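Local coordinates for osmotically inducible lipoprotein OsmE (Pseudomonas aeruginosa PAO1, PDB 4DM5) that is of unknown function but, as an osmotically inducible lipoprotein with a BamE-family domain, is probably anchored in the cell envelope, at residues 11-14 with 15-18; 26-30 with 31-35; 57-61 with 62-66. All coordinates share one frame; numbering follows the deposited sequence. Where two conformers were deposited one is given.

Interaction 1: residues 11-14 with 15-18; sequences NYIT and FRNE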
loop_
_atom_site.group_PDB
_atom_site.type_symbol
_atom_site.label_atom_id
_atom_site.label_comp_id
_atom_site.label_asym_id
_atom_site.label_seq_id
_atom_site.Cartn_x
_atom_site.Cartn_y
_atom_site.Cartn_z
ATOM N N ASN A 11 -11.937 10.445 1.379
ATOM C CA ASN A 11 -11.623 11.879 1.238
ATOM C C ASN A 11 -10.156 12.002 1.275
ATOM O O ASN A 11 -9.442 11.970 2.359
ATOM C CB ASN A 11 -12.340 12.739 2.328
ATOM C CG ASN A 11 -12.081 14.255 2.166
ATOM O OD1 ASN A 11 -11.179 14.645 1.460
ATOM N ND2 ASN A 11 -12.785 15.078 2.930
ATOM N N TYR A 12 -9.570 12.129 0.097
ATOM C CA TYR A 12 -8.138 12.195 -0.022
ATOM C C TYR A 12 -7.529 13.295 0.825
ATOM O O TYR A 12 -6.503 13.110 1.467
ATOM C CB TYR A 12 -7.744 12.298 -1.557
ATOM C CG TYR A 12 -6.303 12.463 -1.795
ATOM C CD1 TYR A 12 -5.437 11.349 -1.694
ATOM C CD2 TYR A 12 -5.744 13.683 -1.911
ATOM C CE1 TYR A 12 -4.088 11.575 -1.875
ATOM C CE2 TYR A 12 -4.414 13.892 -1.990
ATOM C CZ TYR A 12 -3.582 12.865 -2.019
ATOM O OH TYR A 12 -2.203 13.060 -2.157
ATOM N N ILE A 13 -8.181 14.439 0.976
ATOM C CA ILE A 13 -7.638 15.531 1.715
ATOM C C ILE A 13 -7.332 15.073 3.133
ATOM O O ILE A 13 -6.297 15.500 3.659
ATOM C CB ILE A 13 -8.618 16.805 1.748
ATOM C CG1 ILE A 13 -8.665 17.494 0.404
ATOM C CG2 ILE A 13 -8.096 17.945 2.707
ATOM C CD1 ILE A 13 -7.268 17.937 -0.124
ATOM N N THR A 14 -8.188 14.235 3.718
ATOM C CA THR A 14 -7.948 13.811 5.123
ATOM C C THR A 14 -6.566 13.136 5.260
ATOM O O THR A 14 -5.885 13.320 6.287
ATOM C CB THR A 14 -9.030 12.845 5.515
ATOM O OG1 THR A 14 -10.303 13.556 5.337
ATOM C CG2 THR A 14 -8.921 12.402 7.014
ATOM N N PHE A 15 -6.186 12.402 4.213
ATOM C CA PHE A 15 -5.012 11.565 4.327
ATOM C C PHE A 15 -3.798 12.111 3.621
ATOM O O PHE A 15 -2.774 11.380 3.517
ATOM C CB PHE A 15 -5.404 10.160 3.811
ATOM C CG PHE A 15 -6.461 9.540 4.651
ATOM C CD1 PHE A 15 -6.158 9.027 5.897
ATOM C CD2 PHE A 15 -7.815 9.514 4.242
ATOM C CE1 PHE A 15 -7.092 8.535 6.750
ATOM C CE2 PHE A 15 -8.798 8.966 5.108
ATOM C CZ PHE A 15 -8.397 8.448 6.339
ATOM N N ARG A 16 -3.908 13.257 2.993
ATOM C CA ARG A 16 -2.833 13.681 2.067
ATOM C C ARG A 16 -1.445 13.855 2.700
ATOM O O ARG A 16 -0.435 13.762 1.984
ATOM C CB ARG A 16 -3.214 14.897 1.229
ATOM C CG ARG A 16 -3.322 16.157 2.092
ATOM C CD ARG A 16 -3.453 17.476 1.298
ATOM N NE ARG A 16 -2.250 17.712 0.434
ATOM C CZ ARG A 16 -1.277 18.600 0.639
ATOM N NH1 ARG A 16 -1.346 19.437 1.677
ATOM N NH2 ARG A 16 -0.249 18.696 -0.227
ATOM N N ASN A 17 -1.388 14.069 4.011
ATOM C CA ASN A 17 -0.125 14.256 4.685
ATOM C C ASN A 17 0.385 12.978 5.348
ATOM O O ASN A 17 1.423 13.014 6.005
ATOM C CB ASN A 17 -0.251 15.431 5.690
ATOM C CG ASN A 17 -0.326 16.747 5.002
ATOM O OD1 ASN A 17 0.477 17.041 4.111
ATOM N ND2 ASN A 17 -1.320 17.508 5.363
ATOM N N GLU A 18 -0.378 11.892 5.200
ATOM C CA GLU A 18 0.136 10.575 5.747
ATOM C C GLU A 18 1.398 10.212 4.965
ATOM O O GLU A 18 1.392 10.247 3.772
ATOM C CB GLU A 18 -0.855 9.496 5.525
ATOM C CG GLU A 18 -1.994 9.539 6.459
ATOM C CD GLU A 18 -1.500 9.257 7.897
ATOM O OE1 GLU A 18 -0.740 8.271 8.188
ATOM O OE2 GLU A 18 -1.853 10.034 8.761
HETATM O O HOH W 1 -0.114 13.774 -0.802
HETATM O O HOH W 2 -3.270 13.900 6.342
#
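F15 turns one ring face to T14 at the end of a short helical turn. The methyl CG2 of T14, anti to the backbone N (OG1 at chi1 -58°), sits over that face, 4.0 Å from the ring centroid, in a CH-pi contact only 13° off the normal. F15 N donates to Y12 O at 2.9 Å, reaching that oxygen from well above the carbonyl plane; the turn it closes starts at N11, whose OD1 accepts a weak capping bond from I13 N. R16 follows, with its CB 3.6 Å from Y12 CE2 and its CA over one face of the tyrosine ring, and its N makes a weak bond to I13 O. A chi1 of 69° sets R16 CG against that carbonyl, 3.4 Å from I13 O, while CD runs beside I13 CD1. One water joins Y12 OH to R16 O. At N17 the backbone N reaches T14 O through a second water. E18 N bonds F15 O, closing a type I turn, and E18 is the N-cap residue of helix 19-22. F15 is buried against L58 and Q65, packing the N-capped single-turn helix 12-15 on the sheet of this alpha+beta BamE-family domain.

Interaction 2: residues 26-30 with 31-35; sequences KGMSQ and QEVLR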
loop_
_atom_site.group_PDB
_atom_site.type_symbol
_atom_site.label_atom_id
_atom_site.label_comp_id
_atom_site.label_asym_id
_atom_site.label_seq_id
_atom_site.Cartn_x
_atom_site.Cartn_y
_atom_site.Cartn_z
ATOM N N LYS A 26 6.897 5.487 -6.915
ATOM C CA LYS A 26 7.207 4.416 -7.817
ATOM C C LYS A 26 8.729 4.157 -7.860
ATOM O O LYS A 26 9.487 5.113 -7.890
ATOM C CB LYS A 26 6.654 4.814 -9.213
ATOM C CG LYS A 26 6.812 3.725 -10.228
ATOM C CD LYS A 26 6.125 4.142 -11.574
ATOM C CE LYS A 26 5.951 2.996 -12.565
ATOM N NZ LYS A 26 5.862 1.647 -11.936
ATOM N N GLY A 27 9.143 2.921 -7.818
ATOM C CA GLY A 27 10.519 2.554 -7.942
ATOM C C GLY A 27 11.225 2.389 -6.604
ATOM O O GLY A 27 12.389 1.977 -6.627
HETATM N N MSE A 28 10.541 2.786 -5.507
HETATM C CA MSE A 28 11.134 2.783 -4.124
HETATM C C MSE A 28 11.330 1.332 -3.683
HETATM O O MSE A 28 10.525 0.433 -3.952
HETATM C CB MSE A 28 10.198 3.548 -3.178
HETATM C CG MSE A 28 10.621 3.658 -1.689
HETATM SE SE MSE A 28 9.495 4.978 -0.701
HETATM C CE MSE A 28 10.435 6.564 -1.349
ATOM N N SER A 29 12.398 1.078 -2.943
ATOM C CA SER A 29 12.700 -0.198 -2.371
ATOM C C SER A 29 11.846 -0.519 -1.155
ATOM O O SER A 29 11.223 0.343 -0.561
ATOM C CB SER A 29 14.178 -0.267 -1.883
ATOM O OG SER A 29 14.330 0.577 -0.799
ATOM N N GLN A 30 11.732 -1.826 -0.928
ATOM C CA GLN A 30 11.018 -2.286 0.252
ATOM C C GLN A 30 11.499 -1.703 1.549
ATOM O O GLN A 30 10.739 -1.249 2.450
ATOM C CB GLN A 30 11.084 -3.829 0.288
ATOM C CG GLN A 30 10.174 -4.503 -0.771
ATOM C CD GLN A 30 10.477 -5.980 -0.992
ATOM O OE1 GLN A 30 11.537 -6.375 -1.465
ATOM N NE2 GLN A 30 9.524 -6.806 -0.629
ATOM N N GLN A 31 12.839 -1.534 1.692
ATOM C CA GLN A 31 13.309 -0.975 2.931
ATOM C C GLN A 31 12.985 0.510 3.128
ATOM O O GLN A 31 12.695 0.960 4.192
ATOM C CB GLN A 31 14.874 -1.173 2.980
ATOM C CG GLN A 31 15.323 -2.479 3.536
ATOM C CD GLN A 31 16.796 -2.473 3.701
ATOM O OE1 GLN A 31 17.365 -1.572 4.352
ATOM N NE2 GLN A 31 17.441 -3.437 3.102
ATOM N N GLU A 32 12.950 1.287 2.049
ATOM C CA GLU A 32 12.579 2.680 2.157
ATOM C C GLU A 32 11.078 2.835 2.520
ATOM O O GLU A 32 10.696 3.598 3.388
ATOM C CB GLU A 32 12.835 3.358 0.856
ATOM C CG GLU A 32 12.609 4.840 1.091
ATOM C CD GLU A 32 13.465 5.769 0.282
ATOM O OE1 GLU A 32 13.900 5.463 -0.874
ATOM O OE2 GLU A 32 13.651 6.888 0.838
ATOM N N VAL A 33 10.249 1.961 1.913
ATOM C CA VAL A 33 8.889 2.032 2.317
ATOM C C VAL A 33 8.714 1.659 3.795
ATOM O O VAL A 33 7.900 2.300 4.474
ATOM C CB VAL A 33 8.054 1.104 1.435
ATOM C CG1 VAL A 33 6.605 0.936 1.956
ATOM C CG2 VAL A 33 8.045 1.624 -0.005
ATOM N N LEU A 34 9.445 0.640 4.292
ATOM C CA LEU A 34 9.333 0.317 5.714
ATOM C C LEU A 34 9.699 1.510 6.666
ATOM O O LEU A 34 9.046 1.819 7.700
ATOM C CB LEU A 34 10.217 -0.948 6.055
ATOM C CG LEU A 34 9.710 -2.196 5.378
ATOM C CD1 LEU A 34 10.643 -3.416 5.475
ATOM C CD2 LEU A 34 8.302 -2.468 5.996
ATOM N N ARG A 35 10.753 2.224 6.269
ATOM C CA ARG A 35 11.140 3.415 7.014
ATOM C C ARG A 35 10.144 4.547 7.039
ATOM O O ARG A 35 9.832 5.128 8.067
ATOM C CB ARG A 35 12.472 3.937 6.441
ATOM C CG ARG A 35 13.614 2.940 6.795
ATOM C CD ARG A 35 15.086 3.310 6.558
ATOM N NE ARG A 35 15.526 3.010 5.229
ATOM C CZ ARG A 35 16.216 2.001 4.756
ATOM N NH1 ARG A 35 16.667 0.978 5.520
ATOM N NH2 ARG A 35 16.369 1.991 3.423
HETATM O O HOH W 3 14.181 3.424 -2.575
#
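M28, a selenomethionine given here in one of its two conformers, lays its side chain across E32 at about a right angle, its CG 3.4 Å from E32 CB. With CG anti to the backbone N (chi1 180°) and chi2 also extended, the chain runs out past E32 before bending at chi3; in this conformer SE touches both E32 CG and V33 CG2, and CE comes near E32 CD. M28 CG also packs on that valine methyl. Next to it, the hydroxyl of S29 takes the position between backbone N and carbonyl carbon (chi1 68°), which brings OG 3.2 Å from E32 N to accept its N-H. This is a side-chain N-cap of helix 30-37, whose first turn continues with V33 N to S29 O and L34 N to Q30 O. E32 CG is anti to its own backbone N (chi1 -172°) and the chain bends at chi2, keeping the carboxylate at the same end: a water accepts from S29 N and donates to E32 OE1, 2.7 Å away. R35 NH1 bonds Q31 OE1 at 2.9 Å, in the amide's carbonyl plane and on a lone pair, and the guanidinium face rests over Q31 O. V33, buried, turns to Y56, F71 and V77 of the sheet, while M28 also packs on V77 and makes a backbone hydrogen bond with it.

Interaction 3: residues 57-61 with 62-66; sequences ILNKD and GQQQP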
loop_
_atom_site.group_PDB
_atom_site.type_symbol
_atom_site.label_atom_id
_atom_site.label_comp_id
_atom_site.label_asym_id
_atom_site.label_seq_id
_atom_site.Cartn_x
_atom_site.Cartn_y
_atom_site.Cartn_z
ATOM N N ILE A 57 -3.382 0.136 7.868
ATOM C CA ILE A 57 -4.609 0.867 8.162
ATOM C C ILE A 57 -4.108 2.274 8.508
ATOM O O ILE A 57 -3.383 2.487 9.483
ATOM C CB ILE A 57 -5.331 0.253 9.398
ATOM C CG1 ILE A 57 -5.765 -1.177 9.077
ATOM C CG2 ILE A 57 -6.451 1.234 9.804
ATOM C CD1 ILE A 57 -6.865 -1.349 8.055
ATOM N N LEU A 58 -4.555 3.254 7.736
ATOM C CA LEU A 58 -4.230 4.651 8.076
ATOM C C LEU A 58 -5.195 5.099 9.142
ATOM O O LEU A 58 -6.419 4.690 9.095
ATOM C CB LEU A 58 -4.421 5.515 6.839
ATOM C CG LEU A 58 -3.643 5.162 5.555
ATOM C CD1 LEU A 58 -4.066 6.079 4.421
ATOM C CD2 LEU A 58 -2.149 5.111 5.821
ATOM N N ASN A 59 -4.685 5.877 10.090
ATOM C CA ASN A 59 -5.548 6.333 11.191
ATOM C C ASN A 59 -5.280 7.821 11.341
ATOM O O ASN A 59 -4.182 8.247 11.788
ATOM C CB ASN A 59 -5.164 5.551 12.462
ATOM C CG ASN A 59 -6.145 5.743 13.582
ATOM O OD1 ASN A 59 -7.155 6.430 13.456
ATOM N ND2 ASN A 59 -5.865 5.086 14.687
ATOM N N LYS A 60 -6.272 8.634 11.014
ATOM C CA LYS A 60 -6.056 10.063 11.041
ATOM C C LYS A 60 -7.373 10.696 11.427
ATOM O O LYS A 60 -8.403 10.461 10.779
ATOM C CB LYS A 60 -5.634 10.594 9.658
ATOM C CG LYS A 60 -5.397 12.115 9.655
ATOM C CD LYS A 60 -4.290 12.570 10.592
ATOM C CE LYS A 60 -4.015 14.044 10.320
ATOM N NZ LYS A 60 -2.962 14.475 11.263
ATOM N N ASP A 61 -7.335 11.486 12.514
ATOM C CA ASP A 61 -8.519 12.324 12.857
ATOM C C ASP A 61 -9.771 11.439 13.084
ATOM O O ASP A 61 -10.921 11.887 12.679
ATOM C CB ASP A 61 -8.802 13.332 11.779
ATOM C CG ASP A 61 -7.675 14.447 11.668
ATOM O OD1 ASP A 61 -6.874 14.520 12.639
ATOM O OD2 ASP A 61 -7.715 15.178 10.689
ATOM N N GLY A 62 -9.549 10.332 13.757
ATOM C CA GLY A 62 -10.611 9.390 14.094
ATOM C C GLY A 62 -11.188 8.565 12.968
ATOM O O GLY A 62 -12.250 7.946 13.111
ATOM N N GLN A 63 -10.494 8.552 11.832
ATOM C CA GLN A 63 -10.992 7.842 10.662
ATOM C C GLN A 63 -9.949 6.816 10.338
ATOM O O GLN A 63 -8.763 7.132 10.345
ATOM C CB GLN A 63 -11.131 8.811 9.531
ATOM C CG GLN A 63 -12.005 9.957 9.937
ATOM C CD GLN A 63 -12.721 10.432 8.766
ATOM O OE1 GLN A 63 -12.609 11.582 8.414
ATOM N NE2 GLN A 63 -13.501 9.536 8.152
ATOM N N GLN A 64 -10.382 5.590 10.080
ATOM C CA GLN A 64 -9.510 4.512 9.635
ATOM C C GLN A 64 -9.757 4.217 8.134
ATOM O O GLN A 64 -10.855 4.350 7.592
ATOM C CB GLN A 64 -9.602 3.299 10.538
ATOM C CG GLN A 64 -8.881 3.569 11.845
ATOM C CD GLN A 64 -9.145 2.518 12.877
ATOM O OE1 GLN A 64 -9.927 1.573 12.643
ATOM N NE2 GLN A 64 -8.471 2.644 14.043
ATOM N N GLN A 65 -8.640 3.932 7.433
ATOM C CA GLN A 65 -8.743 3.718 6.036
ATOM C C GLN A 65 -7.654 2.711 5.613
ATOM O O GLN A 65 -6.454 2.948 5.778
ATOM C CB GLN A 65 -8.406 5.016 5.378
ATOM C CG GLN A 65 -8.379 5.010 3.876
ATOM C CD GLN A 65 -9.572 4.414 3.251
ATOM O OE1 GLN A 65 -10.741 4.925 3.589
ATOM N NE2 GLN A 65 -9.439 3.329 2.499
ATOM N N PRO A 66 -8.052 1.606 5.010
ATOM C CA PRO A 66 -7.071 0.660 4.468
ATOM C C PRO A 66 -6.226 1.337 3.383
ATOM O O PRO A 66 -6.672 2.183 2.601
ATOM C CB PRO A 66 -7.926 -0.433 3.864
ATOM C CG PRO A 66 -9.131 -0.435 4.805
ATOM C CD PRO A 66 -9.411 1.038 4.901
HETATM O O HOH W 4 -7.364 8.878 14.718
#
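L58 and Q65 face each other as a hydrogen-bonded pair, L58 N giving its hydrogen to Q65 O at 2.7 Å and Q65 N returning one to L58 O at 2.9 Å. Two residues nearer the turn, K60 and Q63 repeat the pattern: K60 N meets Q63 O at 3.0 Å in the carbonyl plane, whereas Q63 N comes to K60 O from above its plane. Between these pairs lies the non-hydrogen-bonded pair N59 and Q64, where Q64 CA approaches L58 O to 3.1 Å and N59 CA approaches Q63 O, both as CA-H...O contacts.

On the face bearing I57, N59, Q64 and P66, the side chains of N59 and Q64 lie side by side, but their amide planes stand 81° apart. The CG of Q64 packs near N59 OD1, and its CB touches I57 CG2 at 3.8 Å. The other branch of I57 extends to CD1, beside P66 CG. In N59, CG anti to the backbone N (chi1 -169°) and a chi2 near 0° bring OD1 round to the turn, where a water donates to it and accepts from G62 N.

On the opposite face, that of L58, K60, Q63 and Q65, L58 CB lies 3.4 Å from Q65 O, and the Q65 side chain folds back so that NE2 donates to P66 O at 3.0 Å, on a lone pair. The L58 end of this face is covered by L20, V21 and F82 together with helix 12-15. D61 and G62, both with positive phi, form the type I' turn from K60 to Q63. The result is a beta hairpin with a two-residue type I' loop, joining strands 52-60 and 63-71, the middle strands of the four-stranded antiparallel sheet in this BamE-family domain.

In the fold
Along the chain the three contacts follow in series, all within the BamE-family domain. Interaction 1 spans helix 12-15 and the loop after it, interaction 2 the loop before helix 30-37 and the first turns of that helix; their centres are 20 Å apart. Interaction 3 is the turn end of the hairpin formed by strands 52-60 and 63-71. Interactions 1 and 3 touch directly: F15 CZ meets Q65 CB at 3.6 Å and F15 CD1 meets L58 CD1 at 3.9 Å. Interaction 2, its centre 21 Å from that of interaction 3, does not touch it, but V33 rests on N54, Y56 and F71, farther along the same two strands. The central hairpin thus carries both helices, at separate places along its length.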